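Local coordinates for putative pachytene checkpoint protein 2 (Caenorhabditis elegans, PDB 4XGU) that hydrolyses ATP as an AAA+ ATPase of the PCH2 subfamily and probably plays a key role in chromosome recombination during meiosis, at residues 330-335 against 355-360; 366-371 against 403-408. All coordinates share one frame; numbering follows the deposited sequence.

Contact 1 of 2, residues 330-335 against 355-360; sequences MLKSSI and PQDICD. With ADP (adenosine-5'-diphosphate), chain H.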
loop_
_atom_site.group_PDB
_atom_site.type_symbol
_atom_site.label_atom_id
_atom_site.label_comp_id
_atom_site.label_asym_id
_atom_site.label_seq_id
_atom_site.Cartn_x
_atom_site.Cartn_y
_atom_site.Cartn_z
ATOM N N MET B 330 -12.213 46.750 -1.399
ATOM C CA MET B 330 -12.595 46.143 -2.666
ATOM C C MET B 330 -13.969 46.624 -3.113
ATOM O O MET B 330 -14.170 46.966 -4.279
ATOM C CB MET B 330 -12.588 44.621 -2.556
ATOM C CG MET B 330 -11.247 44.037 -2.166
ATOM S SD MET B 330 -11.339 42.251 -1.993
ATOM C CE MET B 330 -9.654 41.867 -1.530
ATOM N N LEU B 331 -14.912 46.646 -2.177
ATOM C CA LEU B 331 -16.269 47.088 -2.465
ATOM C C LEU B 331 -16.291 48.545 -2.902
ATOM O O LEU B 331 -17.012 48.910 -3.830
ATOM C CB LEU B 331 -17.168 46.891 -1.245
ATOM C CG LEU B 331 -17.390 45.444 -0.804
ATOM C CD1 LEU B 331 -18.364 45.386 0.360
ATOM C CD2 LEU B 331 -17.893 44.608 -1.966
ATOM N N LYS B 332 -15.496 49.374 -2.234
ATOM C CA LYS B 332 -15.404 50.789 -2.578
ATOM C C LYS B 332 -14.806 50.960 -3.969
ATOM O O LYS B 332 -15.267 51.784 -4.754
ATOM C CB LYS B 332 -14.570 51.546 -1.541
ATOM C CG LYS B 332 -14.533 53.054 -1.746
ATOM C CD LYS B 332 -13.150 53.530 -2.171
ATOM C CE LYS B 332 -13.131 55.034 -2.406
ATOM N NZ LYS B 332 -11.781 55.520 -2.806
ATOM N N SER B 333 -13.784 50.166 -4.270
ATOM C CA SER B 333 -13.125 50.214 -5.571
ATOM C C SER B 333 -14.064 49.779 -6.689
ATOM O O SER B 333 -13.990 50.292 -7.802
ATOM C CB SER B 333 -11.876 49.337 -5.571
ATOM O OG SER B 333 -11.007 49.699 -4.514
ATOM N N SER B 334 -14.942 48.828 -6.387
ATOM C CA SER B 334 -15.921 48.361 -7.362
ATOM C C SER B 334 -16.920 49.465 -7.692
ATOM O O SER B 334 -17.206 49.725 -8.861
ATOM C CB SER B 334 -16.656 47.123 -6.841
ATOM O OG SER B 334 -15.768 46.034 -6.660
ATOM N N ILE B 335 -17.442 50.115 -6.656
ATOM C CA ILE B 335 -18.407 51.195 -6.831
ATOM C C ILE B 335 -17.795 52.366 -7.593
ATOM O O ILE B 335 -18.417 52.919 -8.498
ATOM C CB ILE B 335 -18.939 51.694 -5.474
ATOM C CG1 ILE B 335 -19.623 50.552 -4.723
ATOM C CG2 ILE B 335 -19.902 52.855 -5.663
ATOM C CD1 ILE B 335 -20.092 50.931 -3.339
ATOM N N PRO B 355 -18.585 57.445 -0.320
ATOM C CA PRO B 355 -17.674 56.646 0.507
ATOM C C PRO B 355 -16.209 56.899 0.167
ATOM O O PRO B 355 -15.823 56.869 -1.003
ATOM C CB PRO B 355 -18.073 55.199 0.186
ATOM C CG PRO B 355 -18.850 55.280 -1.090
ATOM C CD PRO B 355 -19.548 56.598 -1.041
ATOM N N GLN B 356 -15.408 57.155 1.196
ATOM C CA GLN B 356 -14.000 57.485 1.025
ATOM C C GLN B 356 -13.120 56.355 1.541
ATOM O O GLN B 356 -13.621 55.333 2.007
ATOM C CB GLN B 356 -13.666 58.785 1.761
ATOM C CG GLN B 356 -14.680 59.893 1.554
ATOM C CD GLN B 356 -14.595 60.509 0.173
ATOM O OE1 GLN B 356 -13.512 60.611 -0.407
ATOM N NE2 GLN B 356 -15.738 60.921 -0.365
ATOM N N ASP B 357 -11.808 56.545 1.461
ATOM C CA ASP B 357 -10.866 55.582 2.022
ATOM C C ASP B 357 -10.969 55.578 3.542
ATOM O O ASP B 357 -10.943 56.629 4.181
ATOM C CB ASP B 357 -9.437 55.895 1.580
ATOM C CG ASP B 357 -9.244 55.735 0.084
ATOM O OD1 ASP B 357 -10.059 55.029 -0.551
ATOM O OD2 ASP B 357 -8.276 56.311 -0.457
ATOM N N ILE B 358 -11.087 54.384 4.111
ATOM C CA ILE B 358 -11.377 54.220 5.529
ATOM C C ILE B 358 -10.108 53.903 6.328
ATOM O O ILE B 358 -10.171 53.491 7.487
ATOM C CB ILE B 358 -12.441 53.106 5.732
ATOM C CG1 ILE B 358 -13.177 53.264 7.067
ATOM C CG2 ILE B 358 -11.828 51.718 5.562
ATOM C CD1 ILE B 358 -14.215 52.199 7.295
ATOM N N CYS B 359 -8.951 54.125 5.708
ATOM C CA CYS B 359 -7.678 53.712 6.295
ATOM C C CYS B 359 -7.403 54.358 7.654
ATOM O O CYS B 359 -7.560 55.569 7.826
ATOM C CB CYS B 359 -6.523 54.020 5.336
ATOM S SG CYS B 359 -5.081 52.937 5.526
ATOM N N ASP B 360 -7.017 53.514 8.609
ATOM C CA ASP B 360 -6.521 53.920 9.927
ATOM C C ASP B 360 -7.565 54.561 10.844
ATOM O O ASP B 360 -7.223 55.028 11.931
ATOM C CB ASP B 360 -5.335 54.877 9.772
ATOM C CG ASP B 360 -4.395 54.466 8.655
ATOM O OD1 ASP B 360 -3.689 53.447 8.812
ATOM O OD2 ASP B 360 -4.364 55.168 7.621
HETATM P PB ADP H . -5.517 32.629 -6.872
HETATM O O1B ADP H . -5.639 32.822 -5.382
HETATM O O2B ADP H . -4.108 32.775 -7.392
HETATM O O3B ADP H . -6.248 31.416 -7.406
HETATM P PA ADP H . -5.886 34.589 -8.874
HETATM O O1A ADP H . -4.577 35.308 -8.659
HETATM O O2A ADP H . -6.017 33.561 -9.974
HETATM O O3A ADP H . -6.315 33.895 -7.480
HETATM O "O5'" ADP H . -7.005 35.717 -9.128
HETATM C "C5'" ADP H . -8.166 35.823 -8.310
HETATM C "C4'" ADP H . -9.029 36.963 -8.836
HETATM O "O4'" ADP H . -9.757 37.549 -7.755
HETATM C "C3'" ADP H . -8.185 38.058 -9.465
HETATM O "O3'" ADP H . -8.379 38.080 -10.882
HETATM C "C2'" ADP H . -8.661 39.356 -8.845
HETATM O "O2'" ADP H . -9.437 40.090 -9.797
HETATM C "C1'" ADP H . -9.535 38.958 -7.666
HETATM N N9 ADP H . -8.790 39.217 -6.408
HETATM C C8 ADP H . -8.361 38.267 -5.555
HETATM N N7 ADP H . -7.710 38.808 -4.494
HETATM C C5 ADP H . -7.715 40.141 -4.661
HETATM C C6 ADP H . -7.198 41.304 -3.908
HETATM N N6 ADP H . -6.535 41.133 -2.740
HETATM N N1 ADP H . -7.413 42.533 -4.424
HETATM C C2 ADP H . -8.073 42.707 -5.586
HETATM N N3 ADP H . -8.570 41.697 -6.324
HETATM C C4 ADP H . -8.428 40.410 -5.922
#
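K332 and D357 form the salt bridge of this contact: the ammonium NZ donates a hydrogen bond to D357 OD1 at 2.9 Å. The lysine crosses the aspartate at about a right angle and meets that oxygen from above the carboxylate plane, 37° out of it. With CG anti to the backbone N (chi1 -174°) and a bend at chi2, the chain leaves helix 324-340 toward the loop. D357 OD2 also makes a long, weak ion pair with R45.

Packing is carried by the methylenes of the same lysine. Its CE lies 3.5 Å from P355 O, so the aliphatic part passes over the loop backbone while the charge stays at the partly exposed margin. P355, whose rigid ring fits an extended loop backbone, rests on Y328.

On the ligand side, M330 extends to the adenine, its CE 3.4 Å from ADP N6; a flexible thioether suits a flat base.

With an alanine in place of K332, D357 OD1 would probably lose its ammonium partner and the P355 carbonyl the methylene packed against it. The helix thus serves nucleotide and loop from separate faces, joining the latter by one ionic bond.

Contact 2 of 2, residues 366-371 against 403-408; sequences NEFTEI and ITLPNC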
loop_
_atom_site.group_PDB
_atom_site.type_symbol
_atom_site.label_atom_id
_atom_site.label_comp_id
_atom_site.label_asym_id
_atom_site.label_seq_id
_atom_site.Cartn_x
_atom_site.Cartn_y
_atom_site.Cartn_z
ATOM N N ASN B 366 -18.147 58.520 7.251
ATOM C CA ASN B 366 -19.415 58.894 6.647
ATOM C C ASN B 366 -20.409 57.758 6.841
ATOM O O ASN B 366 -20.007 56.598 6.925
ATOM C CB ASN B 366 -19.237 59.205 5.158
ATOM C CG ASN B 366 -18.445 60.480 4.910
ATOM O OD1 ASN B 366 -18.908 61.381 4.214
ATOM N ND2 ASN B 366 -17.247 60.560 5.481
ATOM N N GLU B 367 -21.695 58.078 6.934
ATOM C CA GLU B 367 -22.693 57.035 7.128
ATOM C C GLU B 367 -22.676 56.089 5.932
ATOM O O GLU B 367 -22.743 54.875 6.100
ATOM C CB GLU B 367 -24.088 57.627 7.333
ATOM C CG GLU B 367 -25.007 56.742 8.170
ATOM C CD GLU B 367 -24.536 56.607 9.610
ATOM O OE1 GLU B 367 -24.075 57.617 10.183
ATOM O OE2 GLU B 367 -24.623 55.492 10.168
ATOM N N PHE B 368 -22.561 56.647 4.730
ATOM C CA PHE B 368 -22.409 55.834 3.526
ATOM C C PHE B 368 -21.129 55.011 3.594
ATOM O O PHE B 368 -21.107 53.847 3.198
ATOM C CB PHE B 368 -22.406 56.708 2.272
ATOM C CG PHE B 368 -23.765 56.898 1.667
ATOM C CD1 PHE B 368 -24.683 55.861 1.660
ATOM C CD2 PHE B 368 -24.128 58.114 1.112
ATOM C CE1 PHE B 368 -25.939 56.030 1.107
ATOM C CE2 PHE B 368 -25.381 58.292 0.557
ATOM C CZ PHE B 368 -26.289 57.246 0.555
ATOM N N THR B 369 -20.065 55.628 4.094
ATOM C CA THR B 369 -18.826 54.917 4.373
ATOM C C THR B 369 -19.092 53.843 5.423
ATOM O O THR B 369 -18.579 52.726 5.334
ATOM C CB THR B 369 -17.720 55.876 4.864
ATOM O OG1 THR B 369 -17.389 56.804 3.825
ATOM C CG2 THR B 369 -16.473 55.108 5.268
ATOM N N GLU B 370 -19.919 54.185 6.407
ATOM C CA GLU B 370 -20.259 53.269 7.491
ATOM C C GLU B 370 -21.204 52.160 7.025
ATOM O O GLU B 370 -21.028 50.996 7.387
ATOM C CB GLU B 370 -20.885 54.035 8.661
ATOM C CG GLU B 370 -21.222 53.173 9.870
ATOM C CD GLU B 370 -19.989 52.649 10.583
ATOM O OE1 GLU B 370 -18.910 53.265 10.446
ATOM O OE2 GLU B 370 -20.097 51.618 11.282
ATOM N N ILE B 371 -22.206 52.525 6.229
ATOM C CA ILE B 371 -23.160 51.550 5.706
ATOM C C ILE B 371 -22.446 50.524 4.832
ATOM O O ILE B 371 -22.723 49.326 4.911
ATOM C CB ILE B 371 -24.286 52.224 4.893
ATOM C CG1 ILE B 371 -25.165 53.084 5.798
ATOM C CG2 ILE B 371 -25.157 51.181 4.221
ATOM C CD1 ILE B 371 -26.142 53.953 5.042
ATOM N N ILE B 403 -27.766 53.022 -11.514
ATOM C CA ILE B 403 -28.079 52.833 -10.104
ATOM C C ILE B 403 -27.737 54.059 -9.261
ATOM O O ILE B 403 -26.642 54.613 -9.367
ATOM C CB ILE B 403 -27.332 51.615 -9.531
ATOM C CG1 ILE B 403 -27.475 50.415 -10.466
ATOM C CG2 ILE B 403 -27.850 51.276 -8.145
ATOM C CD1 ILE B 403 -26.789 49.169 -9.960
ATOM N N THR B 404 -28.683 54.479 -8.425
ATOM C CA THR B 404 -28.426 55.546 -7.465
ATOM C C THR B 404 -27.543 55.003 -6.346
ATOM O O THR B 404 -27.545 53.802 -6.076
ATOM C CB THR B 404 -29.732 56.110 -6.868
ATOM O OG1 THR B 404 -30.227 55.222 -5.859
ATOM C CG2 THR B 404 -30.785 56.282 -7.955
ATOM N N LEU B 405 -26.783 55.882 -5.701
ATOM C CA LEU B 405 -25.882 55.463 -4.628
ATOM C C LEU B 405 -26.612 54.827 -3.430
ATOM O O LEU B 405 -26.147 53.808 -2.912
ATOM C CB LEU B 405 -25.025 56.646 -4.159
ATOM C CG LEU B 405 -23.740 56.305 -3.399
ATOM C CD1 LEU B 405 -22.694 57.360 -3.656
ATOM C CD2 LEU B 405 -23.983 56.185 -1.904
ATOM N N PRO B 406 -27.736 55.420 -2.973
ATOM C CA PRO B 406 -28.440 54.752 -1.870
ATOM C C PRO B 406 -28.949 53.360 -2.238
ATOM O O PRO B 406 -28.860 52.442 -1.424
ATOM C CB PRO B 406 -29.611 55.695 -1.580
ATOM C CG PRO B 406 -29.139 57.025 -2.036
ATOM C CD PRO B 406 -28.326 56.742 -3.260
ATOM N N ASN B 407 -29.476 53.208 -3.450
ATOM C CA ASN B 407 -29.944 51.906 -3.908
ATOM C C ASN B 407 -28.787 50.941 -4.139
ATOM O O ASN B 407 -28.914 49.738 -3.909
ATOM C CB ASN B 407 -30.767 52.052 -5.189
ATOM C CG ASN B 407 -32.224 51.692 -4.983
ATOM O OD1 ASN B 407 -32.558 50.886 -4.114
ATOM N ND2 ASN B 407 -33.102 52.288 -5.784
ATOM N N CYS B 408 -27.660 51.482 -4.592
ATOM C CA CYS B 408 -26.460 50.690 -4.838
ATOM C C CYS B 408 -26.008 49.948 -3.586
ATOM O O CYS B 408 -25.640 48.775 -3.644
ATOM C CB CYS B 408 -25.333 51.583 -5.348
ATOM S SG CYS B 408 -23.713 50.805 -5.313
#
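F368 meets L405 and P406 near the start of helix 367-378, where the sequence has just left the loop. N366 stands at the N-cap position, but its side chain makes no capping bond, and its ND2 instead bonds weakly to P364 O. One turn begins here, and the third residue along supplies the aromatic group that reaches the other helix.

The F368 ring takes a methyl group squarely on one face. L405 CD2 lies 3.3 Å from the ring centroid and only 3° off the ring normal, a CH-pi contact in which all six ring carbons are almost equally near, 3.5 to 3.6 Å from L405 CD2. L405 places this methyl by setting CG anti to its backbone N (chi1 -160°). The proline adds a second, lesser touch: P406 CG comes to F368 CZ at 3.9 Å, at the ring edge near its plane. A branched aliphatic residue suits the face, and a compact ring suits the first turn of a helix, where the backbone nitrogen has no helical acceptor to donate to, so proline's missing N-H costs nothing.

T369 packs on Y328 of helix 324-340, its OG1 taking a weak hydrogen bond from Q356 N, while I371 packs on M409 of helix 405-420.

On the other side of the contact, helix 405-420 starts with T404 at its N-cap. T404 OG1 accepts from N407 N at 3.2 Å with an N-H...O angle of 158°, and L405 N is taken up by D346 OD2. L405 also rests on W354.

The contact between the two helix starts is therefore wholly apolar, without a hydrogen bond or charge pair joining them. It rests on dispersion and CH-pi attraction, with one methyl seated over the ring centre, and so depends on close fit, while the polar bonds nearby finish the N-terminus of helix 405-420.

Overall arrangement
Both contacts belong to the C-terminal lid, and each is partly buried, mixing one buried residue with an exposed one. Contact 1 joins helix 324-340 to the loop that follows it, and its helix also reaches the nucleotide; contact 2 brings together the starts of helices 367-378 and 405-420, farther from the chain's centre. Their centres are about 11 Å apart and they touch: P355 lies against T369 and L405, and I335 packs on C408. The chemistry differs accordingly. An ionic bond at a partly exposed margin ties helix to loop in contact 1, whereas contact 2 joins helix to helix through apolar groups alone.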